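Local coordinates for protein putative hydrolase (Chromobacterium violaceum, PDB 3MCW) that probably works as a hydrolase of the isochorismatase family, although its substrate and the reaction it catalyses remain undefined, at residues A[123-132]-A[167-178]; A[113-124]-A[139-150]. All coordinates share one frame; numbering follows the deposited sequence. Where two conformers were deposited one is given.

Contacts 1 and 2 illustrate how a Rossmann-like sheet and its covering helices are joined at one strand-to-helix passage. Contact 2 (113-124 with 139-150) pairs two neighbouring strands of the parallel six-stranded sheet, and contact 1 (123-132 with 167-178) lays the helix that links them beside helix 163-174. Their centres are about 9 Å apart, and they share Thr-123 and Ser-124, where strand 115-121 gives way to helix 123-136. Along the chain their segments alternate: 113-124 runs into 123-132, then come 139-150 and 167-178. His-167 and Glu-145 probably hydrogen-bond between them. The passage is thus held by both the sheet and the second helix.

Contact 1: residues A[123-132]-A[167-178]; sequences TSNSVEATVR and HAMSLANLDGEY. With EDO (1,2-ethanediol), chain I.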
loop_
_atom_site.group_PDB
_atom_site.type_symbol
_atom_site.label_atom_id
_atom_site.label_comp_id
_atom_site.label_asym_id
_atom_site.label_seq_id
_atom_site.Cartn_x
_atom_site.Cartn_y
_atom_site.Cartn_z
ATOM N N THR A 123 6.090 -8.943 -4.121
ATOM C CA THR A 123 5.906 -8.633 -2.698
ATOM C C THR A 123 5.587 -7.167 -2.494
ATOM O O THR A 123 4.709 -6.821 -1.700
ATOM C CB THR A 123 7.176 -8.968 -1.904
ATOM O OG1 THR A 123 7.632 -10.261 -2.299
ATOM C CG2 THR A 123 6.909 -8.921 -0.401
ATOM N N SER A 124 6.346 -6.296 -3.162
ATOM C CA SER A 124 6.349 -4.879 -2.910
ATOM C C SER A 124 5.391 -4.082 -3.796
ATOM O O SER A 124 5.211 -2.899 -3.563
ATOM C CB SER A 124 7.779 -4.375 -3.096
ATOM O OG SER A 124 8.298 -4.817 -4.349
ATOM N N ASN A 125 4.791 -4.719 -4.811
ATOM C CA ASN A 125 3.894 -4.040 -5.722
ATOM C C ASN A 125 2.466 -4.566 -5.512
ATOM O O ASN A 125 1.811 -4.131 -4.559
ATOM C CB ASN A 125 4.426 -4.031 -7.150
ATOM C CG ASN A 125 3.681 -3.029 -8.005
ATOM O OD1 ASN A 125 2.994 -2.141 -7.490
ATOM N ND2 ASN A 125 3.857 -3.116 -9.284
ATOM N N SER A 126 1.976 -5.490 -6.333
ATOM C CA SER A 126 0.591 -5.912 -6.198
ATOM C C SER A 126 0.281 -6.658 -4.916
ATOM O O SER A 126 -0.836 -6.548 -4.397
ATOM C CB SER A 126 0.158 -6.713 -7.418
ATOM O OG SER A 126 0.045 -5.877 -8.562
ATOM N N VAL A 127 1.224 -7.455 -4.403
ATOM C CA VAL A 127 0.971 -8.131 -3.128
ATOM C C VAL A 127 0.815 -7.079 -2.008
ATOM O O VAL A 127 -0.179 -7.067 -1.308
ATOM C CB VAL A 127 2.055 -9.148 -2.771
ATOM C CG1 VAL A 127 1.855 -9.691 -1.403
ATOM C CG2 VAL A 127 2.074 -10.305 -3.810
ATOM N N GLU A 128 1.774 -6.170 -1.885
ATOM C CA GLU A 128 1.706 -5.138 -0.866
ATOM C C GLU A 128 0.451 -4.266 -1.036
ATOM O O GLU A 128 -0.188 -3.957 -0.020
ATOM C CB GLU A 128 2.968 -4.301 -0.886
ATOM C CG GLU A 128 2.958 -3.181 0.133
ATOM C CD GLU A 128 4.320 -2.655 0.520
ATOM O OE1 GLU A 128 5.349 -3.130 0.007
ATOM O OE2 GLU A 128 4.278 -1.734 1.351
ATOM N N ALA A 129 0.114 -3.873 -2.246
ATOM C CA ALA A 129 -1.080 -3.027 -2.435
ATOM C C ALA A 129 -2.328 -3.742 -1.941
ATOM O O ALA A 129 -3.199 -3.174 -1.267
ATOM C CB ALA A 129 -1.245 -2.659 -3.909
ATOM N N THR A 130 -2.423 -5.038 -2.265
ATOM C CA THR A 130 -3.562 -5.843 -1.876
ATOM C C THR A 130 -3.619 -6.052 -0.376
ATOM O O THR A 130 -4.688 -5.954 0.232
ATOM C CB THR A 130 -3.548 -7.171 -2.650
ATOM O OG1 THR A 130 -3.636 -6.937 -4.056
ATOM C CG2 THR A 130 -4.699 -8.051 -2.255
ATOM N N VAL A 131 -2.482 -6.378 0.235
ATOM C CA VAL A 131 -2.444 -6.635 1.664
ATOM C C VAL A 131 -2.720 -5.379 2.481
ATOM O O VAL A 131 -3.425 -5.430 3.477
ATOM C CB VAL A 131 -1.116 -7.315 2.088
ATOM C CG1 VAL A 131 -1.015 -7.430 3.582
ATOM C CG2 VAL A 131 -0.999 -8.679 1.432
ATOM N N ARG A 132 -2.154 -4.238 2.080
ATOM C CA ARG A 132 -2.417 -3.003 2.829
ATOM C C ARG A 132 -3.917 -2.729 2.826
ATOM O O ARG A 132 -4.477 -2.385 3.877
ATOM C CB ARG A 132 -1.641 -1.814 2.295
ATOM C CG ARG A 132 -0.163 -1.824 2.613
ATOM C CD ARG A 132 0.509 -0.525 2.195
ATOM N NE ARG A 132 1.949 -0.473 2.412
ATOM C CZ ARG A 132 2.584 0.488 3.087
ATOM N NH1 ARG A 132 1.960 1.437 3.740
ATOM N NH2 ARG A 132 3.906 0.532 3.015
ATOM N N HIS A 167 12.181 -6.941 -0.557
ATOM C CA HIS A 167 11.263 -7.864 0.105
ATOM C C HIS A 167 11.282 -7.625 1.613
ATOM O O HIS A 167 10.239 -7.525 2.247
ATOM C CB HIS A 167 11.704 -9.302 -0.257
ATOM C CG HIS A 167 10.827 -10.409 0.210
ATOM N ND1 HIS A 167 9.812 -10.953 -0.549
ATOM C CD2 HIS A 167 10.931 -11.159 1.327
ATOM C CE1 HIS A 167 9.304 -11.970 0.150
ATOM N NE2 HIS A 167 9.957 -12.114 1.289
ATOM N N ALA A 168 12.471 -7.558 2.201
ATOM C CA ALA A 168 12.599 -7.401 3.646
ATOM C C ALA A 168 11.990 -6.079 4.143
ATOM O O ALA A 168 11.436 -6.029 5.246
ATOM C CB ALA A 168 14.057 -7.487 4.040
HETATM N N MSE A 169 12.121 -5.029 3.339
HETATM C CA MSE A 169 11.563 -3.740 3.724
HETATM C C MSE A 169 10.037 -3.785 3.647
HETATM O O MSE A 169 9.335 -3.298 4.552
HETATM C CB MSE A 169 12.210 -2.596 2.914
HETATM C CG MSE A 169 13.664 -2.348 3.326
HETATM SE SE MSE A 169 14.611 -0.911 2.411
HETATM C CE MSE A 169 13.794 0.483 3.362
ATOM N N SER A 170 9.497 -4.367 2.578
ATOM C CA SER A 170 8.034 -4.481 2.491
ATOM C C SER A 170 7.453 -5.339 3.585
ATOM O O SER A 170 6.455 -4.972 4.196
ATOM C CB SER A 170 7.595 -5.011 1.142
ATOM O OG SER A 170 7.773 -4.062 0.123
ATOM N N LEU A 171 8.086 -6.470 3.891
ATOM C CA LEU A 171 7.586 -7.301 4.981
ATOM C C LEU A 171 7.557 -6.538 6.311
ATOM O O LEU A 171 6.637 -6.684 7.095
ATOM C CB LEU A 171 8.397 -8.587 5.142
ATOM C CG LEU A 171 8.321 -9.618 4.020
ATOM C CD1 LEU A 171 9.146 -10.830 4.434
ATOM C CD2 LEU A 171 6.890 -9.937 3.588
ATOM N N ALA A 172 8.600 -5.768 6.587
ATOM C CA ALA A 172 8.642 -5.000 7.823
ATOM C C ALA A 172 7.523 -3.958 7.877
ATOM O O ALA A 172 6.952 -3.730 8.942
ATOM C CB ALA A 172 9.995 -4.347 7.997
ATOM N N ASN A 173 7.260 -3.301 6.762
ATOM C CA ASN A 173 6.160 -2.324 6.706
ATOM C C ASN A 173 4.791 -2.976 6.836
ATOM O O ASN A 173 3.863 -2.363 7.359
ATOM C CB ASN A 173 6.243 -1.494 5.422
ATOM C CG ASN A 173 7.387 -0.439 5.442
ATOM O OD1 ASN A 173 7.894 -0.065 6.515
ATOM N ND2 ASN A 173 7.799 -0.022 4.274
ATOM N N LEU A 174 4.664 -4.207 6.364
ATOM C CA LEU A 174 3.398 -4.917 6.380
ATOM C C LEU A 174 3.086 -5.586 7.713
ATOM O O LEU A 174 1.925 -5.610 8.137
ATOM C CB LEU A 174 3.362 -5.946 5.249
ATOM C CG LEU A 174 3.256 -5.377 3.848
ATOM C CD1 LEU A 174 3.463 -6.441 2.790
ATOM C CD2 LEU A 174 1.866 -4.714 3.649
ATOM N N ASP A 175 4.090 -6.191 8.348
ATOM C CA ASP A 175 3.874 -6.992 9.533
ATOM C C ASP A 175 3.358 -6.136 10.672
ATOM O O ASP A 175 3.847 -5.029 10.919
ATOM C CB ASP A 175 5.157 -7.710 9.980
ATOM C CG ASP A 175 4.874 -8.690 11.071
ATOM O OD1 ASP A 175 4.044 -9.612 10.867
ATOM O OD2 ASP A 175 5.388 -8.514 12.222
ATOM N N GLY A 176 2.368 -6.671 11.393
ATOM C CA GLY A 176 1.757 -5.997 12.548
ATOM C C GLY A 176 0.728 -4.956 12.094
ATOM O O GLY A 176 -0.439 -5.010 12.469
ATOM N N GLU A 177 1.136 -4.020 11.266
ATOM C CA GLU A 177 0.282 -2.928 10.873
ATOM C C GLU A 177 -0.840 -3.371 9.942
ATOM O O GLU A 177 -1.935 -2.824 9.984
ATOM C CB GLU A 177 1.138 -1.828 10.223
ATOM C CG GLU A 177 0.484 -0.489 10.074
ATOM C CD GLU A 177 0.326 0.307 11.368
ATOM O OE1 GLU A 177 0.618 -0.230 12.464
ATOM O OE2 GLU A 177 -0.096 1.497 11.292
ATOM N N TYR A 178 -0.545 -4.306 9.042
ATOM C CA TYR A 178 -1.483 -4.750 8.007
ATOM C C TYR A 178 -1.785 -6.240 7.989
ATOM O O TYR A 178 -2.803 -6.639 7.433
ATOM C CB TYR A 178 -0.984 -4.329 6.628
ATOM C CG TYR A 178 -0.779 -2.837 6.473
ATOM C CD1 TYR A 178 -1.818 -1.990 6.057
ATOM C CD2 TYR A 178 0.460 -2.278 6.674
ATOM C CE1 TYR A 178 -1.583 -0.618 5.885
ATOM C CE2 TYR A 178 0.684 -0.904 6.515
ATOM C CZ TYR A 178 -0.332 -0.101 6.120
ATOM O OH TYR A 178 -0.146 1.253 5.935
HETATM C C1 EDO I . 5.794 -7.634 -11.462
HETATM O O1 EDO I . 5.155 -7.416 -12.723
HETATM C C2 EDO I . 6.352 -6.336 -10.947
HETATM O O2 EDO I . 5.420 -5.677 -10.119
HETATM O O HOH W 1 6.867 -1.104 1.984
#
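Two nearly parallel helices meet here on one side of the central sheet, Thr-123, Glu-128, Val-131 and Arg-132 facing His-167, Ser-170, Leu-174 and, in the loop just after the second helix, Tyr-178. The axes, 13° apart and 9.7 Å at closest, leave room for a row of side chains that is polar at the start and mixed further on. Thr-123 OG1 hydrogen-bonds His-167 ND1 at the edge of the imidazole (2.9 Å), while NE2 on the same ring goes to Glu-145. One helical turn later the extended Glu-128, its CG anti to the backbone N (chi1 179°), puts a carboxylate between the helices. Ser-170, in one of its two conformers, donates from OG to Glu-128 OE1 at 2.6 Å, nearly in line with the C-O bond. Arg-132 grips the other oxygen, OE2, side-on from its own helix, with NE at 2.9 Å and NH2 at 2.8 Å, and OE2 lies in the guanidinium plane. A water donates to OE2 and accepts from Asn-173 ND2, extending a network that should favour a charged carboxylate. The aliphatic part of Arg-132 is held differently: CG sits over the centre of the Tyr-178 ring, 3.7 Å from its centroid, a CH-pi contact, and Leu-174 CD2 packs against that same CG and against Val-131 CG1 at 4.0 Å. Salt bridge at one end and ring along the stem leave the arginine little freedom to swing. Its NH2 also reaches Ser-124 O of the second subunit, so the pair of helices lies at the dimer interface. Toward the sheet, Val-127 and Leu-174 both rest on Leu-143 of strand 140-149, and Thr-130 touches Leu-16 and Ile-18 of strand 14-18.

Contact 2: residues A[113-124]-A[139-150]; sequences WLELVVAGVSTS and FAVCLAEDGCFT
From Glu-115 to Val-118 the backbone runs parallel to Ala-140 through Leu-143, the strand axes 4.7 Å apart and inclined by 20°. The ladder is regular: Leu-116 and Val-118 each donate to and accept from the partner strand, and the bond from Cys-142 N to Leu-116 O, 2.8 Å long, is almost straight at 174°. After Ala-144 two overlapping type I turns lift the second strand away, and the pairing resumes only loosely, through weak bonds of Gly-120 to Gly-147 and Phe-149. The strands then close on the helix start, where Thr-123 N meets Phe-149 O at 2.9 Å from well above the carbonyl plane. On one face of the sheet Val-118 fits between Val-141 and Leu-143, its CG2 3.9 Å from Val-141 CG1. There too Leu-116 CD1 leans obliquely on Phe-139, 3.9 Å from CB; before the strand begins, the Leu-114 side chain crosses Phe-139 at about a right angle, CD2 meeting CE1. On the opposite face Val-121 and Phe-149 lie side by side. Val-121 turns CG2 away from its backbone N and, in one of its two conformers, lays it over the phenyl face, 3.7 Å from the centroid, a CH-pi contact; Arg-32 adds a cation-pi contact. Ser-124 OG and Thr-150 OG1 share a 2.8 Å hydrogen bond at the far end. Together with helix 123-136 the strands form a beta-alpha-beta unit, and strand 14-18 pairs with the other edge of 115-121. The chemistry thus changes along the contact: a regular amide ladder bearing apolar side chains gives way to weak, bent backbone bonds, then to hydroxyl and amide contacts at the helix start. Relatives also have a cis peptide, here before Ser-122, ahead of their nucleophilic cysteine, a position Ser-126 probably occupies.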
loop_
_atom_site.group_PDB
_atom_site.type_symbol
_atom_site.label_atom_id
_atom_site.label_comp_id
_atom_site.label_asym_id
_atom_site.label_seq_id
_atom_site.Cartn_x
_atom_site.Cartn_y
_atom_site.Cartn_z
ATOM N N TRP A 113 -15.652 -14.950 4.449
ATOM C CA TRP A 113 -14.242 -15.291 4.254
ATOM C C TRP A 113 -13.388 -14.105 4.698
ATOM O O TRP A 113 -12.851 -13.346 3.885
ATOM C CB TRP A 113 -13.953 -15.692 2.823
ATOM C CG TRP A 113 -14.672 -16.944 2.388
ATOM C CD1 TRP A 113 -14.916 -18.055 3.156
ATOM C CD2 TRP A 113 -15.209 -17.219 1.093
ATOM N NE1 TRP A 113 -15.571 -18.999 2.410
ATOM C CE2 TRP A 113 -15.772 -18.510 1.143
ATOM C CE3 TRP A 113 -15.277 -16.494 -0.107
ATOM C CZ2 TRP A 113 -16.410 -19.079 0.034
ATOM C CZ3 TRP A 113 -15.917 -17.068 -1.176
ATOM C CH2 TRP A 113 -16.475 -18.348 -1.095
ATOM N N LEU A 114 -13.284 -13.970 6.015
ATOM C CA LEU A 114 -12.626 -12.814 6.629
ATOM C C LEU A 114 -11.157 -13.036 6.948
ATOM O O LEU A 114 -10.445 -12.093 7.207
ATOM C CB LEU A 114 -13.415 -12.324 7.859
ATOM C CG LEU A 114 -14.876 -11.959 7.572
ATOM C CD1 LEU A 114 -15.497 -11.337 8.807
ATOM C CD2 LEU A 114 -15.074 -11.041 6.387
ATOM N N GLU A 115 -10.725 -14.288 6.892
ATOM C CA GLU A 115 -9.352 -14.647 7.128
ATOM C C GLU A 115 -8.728 -15.076 5.795
ATOM O O GLU A 115 -9.226 -15.988 5.109
ATOM C CB GLU A 115 -9.338 -15.738 8.203
ATOM C CG GLU A 115 -7.994 -16.107 8.650
ATOM C CD GLU A 115 -8.003 -17.045 9.841
ATOM O OE1 GLU A 115 -8.763 -18.040 9.856
ATOM O OE2 GLU A 115 -7.200 -16.843 10.778
ATOM N N LEU A 116 -7.652 -14.407 5.412
ATOM C CA LEU A 116 -7.006 -14.585 4.119
ATOM C C LEU A 116 -5.552 -15.038 4.318
ATOM O O LEU A 116 -4.869 -14.547 5.207
ATOM C CB LEU A 116 -6.990 -13.257 3.336
ATOM C CG LEU A 116 -8.340 -12.524 3.231
ATOM C CD1 LEU A 116 -8.172 -11.239 2.454
ATOM C CD2 LEU A 116 -9.420 -13.434 2.576
ATOM N N VAL A 117 -5.114 -15.940 3.432
ATOM C CA VAL A 117 -3.721 -16.365 3.352
ATOM C C VAL A 117 -3.257 -15.952 1.977
ATOM O O VAL A 117 -3.805 -16.399 0.969
ATOM C CB VAL A 117 -3.592 -17.901 3.556
ATOM C CG1 VAL A 117 -2.154 -18.339 3.338
ATOM C CG2 VAL A 117 -4.103 -18.244 4.966
ATOM N N VAL A 118 -2.267 -15.071 1.916
ATOM C CA VAL A 118 -1.881 -14.414 0.680
ATOM C C VAL A 118 -0.483 -14.817 0.260
ATOM O O VAL A 118 0.447 -14.870 1.080
ATOM C CB VAL A 118 -1.942 -12.860 0.821
ATOM C CG1 VAL A 118 -1.507 -12.169 -0.404
ATOM C CG2 VAL A 118 -3.383 -12.431 1.227
ATOM N N ALA A 119 -0.321 -15.039 -1.042
ATOM C CA ALA A 119 1.016 -15.268 -1.632
ATOM C C ALA A 119 0.964 -14.798 -3.055
ATOM O O ALA A 119 -0.095 -14.667 -3.633
ATOM C CB ALA A 119 1.413 -16.740 -1.550
ATOM N N GLY A 120 2.117 -14.531 -3.644
ATOM C CA GLY A 120 2.210 -14.207 -5.050
ATOM C C GLY A 120 3.289 -13.183 -5.342
ATOM O O GLY A 120 4.299 -13.096 -4.628
ATOM N N VAL A 121 3.082 -12.426 -6.406
ATOM C CA VAL A 121 4.142 -11.582 -6.932
ATOM C C VAL A 121 3.545 -10.248 -7.385
ATOM O O VAL A 121 2.416 -10.212 -7.931
ATOM C CB VAL A 121 4.873 -12.312 -8.088
ATOM C CG1 VAL A 121 3.878 -12.656 -9.225
ATOM C CG2 VAL A 121 6.074 -11.521 -8.605
ATOM N N SER A 122 4.239 -9.119 -7.202
ATOM C CA SER A 122 5.481 -8.986 -6.443
ATOM C C SER A 122 5.194 -8.560 -5.017
ATOM O O SER A 122 4.217 -7.847 -4.723
ATOM C CB SER A 122 6.421 -8.000 -7.073
ATOM O OG SER A 122 6.082 -6.697 -6.734
ATOM N N THR A 123 6.090 -8.943 -4.121
ATOM C CA THR A 123 5.906 -8.633 -2.698
ATOM C C THR A 123 5.587 -7.167 -2.494
ATOM O O THR A 123 4.709 -6.821 -1.700
ATOM C CB THR A 123 7.176 -8.968 -1.904
ATOM O OG1 THR A 123 7.632 -10.261 -2.299
ATOM C CG2 THR A 123 6.909 -8.921 -0.401
ATOM N N SER A 124 6.346 -6.296 -3.162
ATOM C CA SER A 124 6.349 -4.879 -2.910
ATOM C C SER A 124 5.391 -4.082 -3.796
ATOM O O SER A 124 5.211 -2.899 -3.563
ATOM C CB SER A 124 7.779 -4.375 -3.096
ATOM O OG SER A 124 8.298 -4.817 -4.349
ATOM N N PHE A 139 -9.855 -7.320 7.182
ATOM C CA PHE A 139 -9.565 -8.751 6.999
ATOM C C PHE A 139 -8.363 -9.121 7.839
ATOM O O PHE A 139 -7.450 -8.329 8.071
ATOM C CB PHE A 139 -9.289 -9.040 5.525
ATOM C CG PHE A 139 -10.497 -8.861 4.686
ATOM C CD1 PHE A 139 -11.391 -9.892 4.534
ATOM C CD2 PHE A 139 -10.746 -7.676 4.020
ATOM C CE1 PHE A 139 -12.532 -9.730 3.802
ATOM C CE2 PHE A 139 -11.907 -7.492 3.270
ATOM C CZ PHE A 139 -12.808 -8.527 3.177
ATOM N N ALA A 140 -8.374 -10.363 8.330
ATOM C CA ALA A 140 -7.262 -10.974 9.077
ATOM C C ALA A 140 -6.371 -11.662 8.042
ATOM O O ALA A 140 -6.744 -12.683 7.479
ATOM C CB ALA A 140 -7.789 -11.955 10.070
ATOM N N VAL A 141 -5.195 -11.103 7.810
ATOM C CA VAL A 141 -4.335 -11.541 6.721
ATOM C C VAL A 141 -3.072 -12.204 7.244
ATOM O O VAL A 141 -2.373 -11.659 8.098
ATOM C CB VAL A 141 -3.909 -10.360 5.820
ATOM C CG1 VAL A 141 -3.005 -10.837 4.717
ATOM C CG2 VAL A 141 -5.128 -9.619 5.308
ATOM N N CYS A 142 -2.800 -13.402 6.721
ATOM C CA CYS A 142 -1.486 -14.073 6.892
ATOM C C CYS A 142 -0.796 -14.000 5.555
ATOM O O CYS A 142 -1.302 -14.495 4.554
ATOM C CB CYS A 142 -1.588 -15.560 7.260
ATOM S SG CYS A 142 -2.380 -15.899 8.819
ATOM N N LEU A 143 0.383 -13.387 5.530
ATOM C CA LEU A 143 1.172 -13.253 4.316
ATOM C C LEU A 143 2.225 -14.344 4.319
ATOM O O LEU A 143 3.115 -14.352 5.188
ATOM C CB LEU A 143 1.805 -11.858 4.262
ATOM C CG LEU A 143 2.638 -11.597 3.023
ATOM C CD1 LEU A 143 1.861 -11.759 1.742
ATOM C CD2 LEU A 143 3.175 -10.167 3.090
ATOM N N ALA A 144 2.139 -15.288 3.379
ATOM C CA ALA A 144 3.063 -16.419 3.266
ATOM C C ALA A 144 4.281 -15.937 2.504
ATOM O O ALA A 144 4.364 -16.040 1.277
ATOM C CB ALA A 144 2.392 -17.617 2.580
ATOM N N GLU A 145 5.246 -15.398 3.234
ATOM C CA GLU A 145 6.298 -14.619 2.588
ATOM C C GLU A 145 7.235 -15.449 1.706
ATOM O O GLU A 145 7.806 -14.956 0.760
ATOM C CB GLU A 145 7.073 -13.760 3.598
ATOM C CG GLU A 145 7.884 -14.537 4.583
ATOM C CD GLU A 145 9.264 -14.923 4.071
ATOM O OE1 GLU A 145 9.820 -14.222 3.200
ATOM O OE2 GLU A 145 9.798 -15.939 4.579
ATOM N N ASP A 146 7.411 -16.727 2.068
ATOM C CA ASP A 146 8.212 -17.644 1.254
ATOM C C ASP A 146 7.563 -18.017 -0.061
ATOM O O ASP A 146 8.211 -18.547 -0.951
ATOM C CB ASP A 146 8.629 -18.877 2.047
ATOM C CG ASP A 146 7.464 -19.712 2.540
ATOM O OD1 ASP A 146 6.419 -19.143 2.932
ATOM O OD2 ASP A 146 7.597 -20.949 2.610
ATOM N N GLY A 147 6.245 -17.758 -0.174
ATOM C CA GLY A 147 5.520 -17.882 -1.418
ATOM C C GLY A 147 5.404 -16.598 -2.187
ATOM O O GLY A 147 4.644 -16.501 -3.148
ATOM N N CYS A 148 6.147 -15.571 -1.796
ATOM C CA CYS A 148 6.167 -14.300 -2.483
ATOM C C CYS A 148 7.563 -14.032 -3.014
ATOM O O CYS A 148 8.562 -14.509 -2.449
ATOM C CB CYS A 148 5.800 -13.142 -1.540
ATOM S SG CYS A 148 4.125 -13.237 -0.876
ATOM N N PHE A 149 7.668 -13.239 -4.062
ATOM C CA PHE A 149 8.966 -12.758 -4.502
ATOM C C PHE A 149 8.806 -11.375 -5.121
ATOM O O PHE A 149 7.688 -10.958 -5.478
ATOM C CB PHE A 149 9.667 -13.751 -5.466
ATOM C CG PHE A 149 9.097 -13.905 -6.835
ATOM C CD1 PHE A 149 8.133 -14.854 -7.089
ATOM C CD2 PHE A 149 9.614 -13.192 -7.886
ATOM C CE1 PHE A 149 7.696 -15.088 -8.363
ATOM C CE2 PHE A 149 9.188 -13.406 -9.172
ATOM C CZ PHE A 149 8.239 -14.362 -9.408
ATOM N N THR A 150 9.935 -10.687 -5.259
ATOM C CA THR A 150 9.991 -9.390 -5.874
ATOM C C THR A 150 11.320 -9.248 -6.622
ATOM O O THR A 150 12.015 -10.250 -6.823
ATOM C CB THR A 150 9.707 -8.270 -4.851
ATOM O OG1 THR A 150 9.459 -7.059 -5.564
ATOM C CG2 THR A 150 10.834 -8.142 -3.815
#